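Long-range contact in orotate phosphoribosyltransferase (Aeropyrum pernix, PDB 2YZK), which probably catalyses the magnesium-dependent transfer of a ribosyl phosphate group from 5-phosphoribose 1-diphosphate to orotate, forming orotidine monophosphate: residues Val115-Thr120 and Val143-Gly148. Sequence-based numbering, arbitrary orientation.
Sequences VATTGT and VDRGEG
Ala116 links two short parallel strands through both of its backbone polar atoms: its N donates to Val143 O at 2.9 Å, and its O accepts from Arg145 N at 3.0 Å with an N-H...O angle of 170°. Both bonds are nearly straight, and Val115 pairs with Val143 as Ala116 does with Asp144. Beta-branched valines suit these extended positions, and on their face of the sheet Val115 CG2 lies 4.3 Å from Val143 CB, with Met31 against both residues. On the other face the small methyl of Ala116 leaves room for the carboxylate of Asp144.

The apolar contact continues along the Arg145 stem, from Val115 in the strand to Thr117 in the loop. Its CG meets Val115 CG1 at 3.9 Å, and its CD meets Thr117 CG2 at 3.7 Å. A bend at chi3 (58°) carries the guanidinium to Glu147, and Arg145 grips that carboxylate side-on in a salt bridge, NE to OE1 at 2.9 Å and NH2 to OE2; OE1 lies in the guanidinium plane, though NE meets it from above the carboxylate plane. Arg23 is a second cationic partner of OE1. An alanine in place of Arg145 would probably leave Val115 CG1 and Thr117 CG2 without their aliphatic cover and Glu147 without one of its charge partners.

Where direct backbone pairing ends, a water joins the two loops, donating to Thr117 O and Asp144 OD1 and accepting from Glu147 N. Asp144 OD1 also takes Gly146 N at 2.9 Å, closing an Asx turn; Gly146, with positive phi, suits that tight bend. Gly119 and Gly148 have backbone angles that would jam a CB against the preceding carbonyl, and each occupies the N-cap position just before a helix.

Strand 115-116 leading through a loop into helix 120-131 fits the phosphoribosyl diphosphate-binding loop of type I phosphoribosyltransferases: segment 115-120 contributes to the predicted site, shared between the dimer's subunits, and Thr117 and Arg145 probably bind orotate.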
loop_
_atom_site.group_PDB
_atom_site.type_symbol
_atom_site.label_atom_id
_atom_site.label_comp_id
_atom_site.label_asym_id
_atom_site.label_seq_id
_atom_site.Cartn_x
_atom_site.Cartn_y
_atom_site.Cartn_z
ATOM N N VAL A 115 -8.866 -8.663 -4.445
ATOM C CA VAL A 115 -9.643 -9.840 -4.831
ATOM C C VAL A 115 -10.268 -10.552 -3.632
ATOM O O VAL A 115 -9.590 -10.826 -2.638
ATOM C CB VAL A 115 -8.749 -10.858 -5.593
ATOM C CG1 VAL A 115 -9.549 -12.095 -5.956
ATOM C CG2 VAL A 115 -8.181 -10.214 -6.841
ATOM N N ALA A 116 -11.562 -10.847 -3.729
ATOM C CA ALA A 116 -12.261 -11.554 -2.662
ATOM C C ALA A 116 -12.235 -13.042 -2.996
ATOM O O ALA A 116 -12.710 -13.460 -4.053
ATOM C CB ALA A 116 -13.707 -11.063 -2.550
ATOM N N THR A 117 -11.659 -13.834 -2.100
ATOM C CA THR A 117 -11.579 -15.271 -2.301
ATOM C C THR A 117 -12.579 -15.939 -1.363
ATOM O O THR A 117 -13.754 -16.053 -1.696
ATOM C CB THR A 117 -10.145 -15.791 -2.033
ATOM O OG1 THR A 117 -9.759 -15.486 -0.688
ATOM C CG2 THR A 117 -9.158 -15.135 -2.989
ATOM N N THR A 118 -12.127 -16.358 -0.186
ATOM C CA THR A 118 -13.021 -16.998 0.772
ATOM C C THR A 118 -13.742 -15.954 1.623
ATOM O O THR A 118 -14.784 -16.231 2.213
ATOM C CB THR A 118 -12.249 -17.941 1.716
ATOM O OG1 THR A 118 -11.266 -17.191 2.440
ATOM C CG2 THR A 118 -11.561 -19.037 0.922
ATOM N N GLY A 119 -13.172 -14.755 1.676
ATOM C CA GLY A 119 -13.761 -13.685 2.457
ATOM C C GLY A 119 -13.191 -13.594 3.860
ATOM O O GLY A 119 -13.417 -12.604 4.558
ATOM N N THR A 120 -12.442 -14.612 4.273
ATOM C CA THR A 120 -11.865 -14.625 5.616
ATOM C C THR A 120 -10.842 -13.521 5.885
ATOM O O THR A 120 -10.761 -13.014 7.005
ATOM C CB THR A 120 -11.222 -16.003 5.943
ATOM O OG1 THR A 120 -10.343 -16.393 4.882
ATOM C CG2 THR A 120 -12.297 -17.063 6.118
ATOM N N VAL A 143 -12.258 -7.656 -7.963
ATOM C CA VAL A 143 -12.761 -8.929 -8.459
ATOM C C VAL A 143 -13.204 -9.883 -7.359
ATOM O O VAL A 143 -12.474 -10.135 -6.399
ATOM C CB VAL A 143 -11.694 -9.651 -9.322
ATOM C CG1 VAL A 143 -12.193 -11.038 -9.718
ATOM C CG2 VAL A 143 -11.389 -8.833 -10.564
ATOM N N ASP A 144 -14.416 -10.405 -7.499
ATOM C CA ASP A 144 -14.932 -11.369 -6.537
ATOM C C ASP A 144 -14.874 -12.719 -7.242
ATOM O O ASP A 144 -15.448 -12.887 -8.317
ATOM C CB ASP A 144 -16.372 -11.019 -6.146
ATOM C CG ASP A 144 -17.007 -12.058 -5.230
ATOM O OD1 ASP A 144 -16.268 -12.888 -4.656
ATOM O OD2 ASP A 144 -18.249 -12.037 -5.075
ATOM N N ARG A 145 -14.164 -13.676 -6.653
ATOM C CA ARG A 145 -14.056 -14.988 -7.267
ATOM C C ARG A 145 -15.401 -15.701 -7.267
ATOM O O ARG A 145 -15.601 -16.660 -8.014
ATOM C CB ARG A 145 -13.019 -15.841 -6.535
ATOM C CG ARG A 145 -11.579 -15.367 -6.702
ATOM C CD ARG A 145 -10.623 -16.423 -6.169
ATOM N NE ARG A 145 -10.822 -17.686 -6.875
ATOM C CZ ARG A 145 -10.228 -18.008 -8.019
ATOM N NH1 ARG A 145 -9.375 -17.169 -8.591
ATOM N NH2 ARG A 145 -10.511 -19.161 -8.610
ATOM N N GLY A 146 -16.323 -15.219 -6.437
ATOM C CA GLY A 146 -17.639 -15.828 -6.352
ATOM C C GLY A 146 -17.547 -17.211 -5.745
ATOM O O GLY A 146 -18.215 -18.154 -6.190
ATOM N N GLU A 147 -16.721 -17.332 -4.714
ATOM C CA GLU A 147 -16.526 -18.613 -4.056
ATOM C C GLU A 147 -16.795 -18.578 -2.554
ATOM O O GLU A 147 -16.022 -19.107 -1.749
ATOM C CB GLU A 147 -15.113 -19.125 -4.372
ATOM C CG GLU A 147 -14.935 -19.367 -5.880
ATOM C CD GLU A 147 -13.512 -19.700 -6.300
ATOM O OE1 GLU A 147 -12.589 -19.584 -5.471
ATOM O OE2 GLU A 147 -13.318 -20.069 -7.480
ATOM N N GLY A 148 -17.900 -17.937 -2.184
ATOM C CA GLY A 148 -18.284 -17.877 -0.784
ATOM C C GLY A 148 -17.988 -16.625 0.025
ATOM O O GLY A 148 -18.484 -16.503 1.143
HETATM O O HOH W 1 -15.753 -15.217 -3.278
#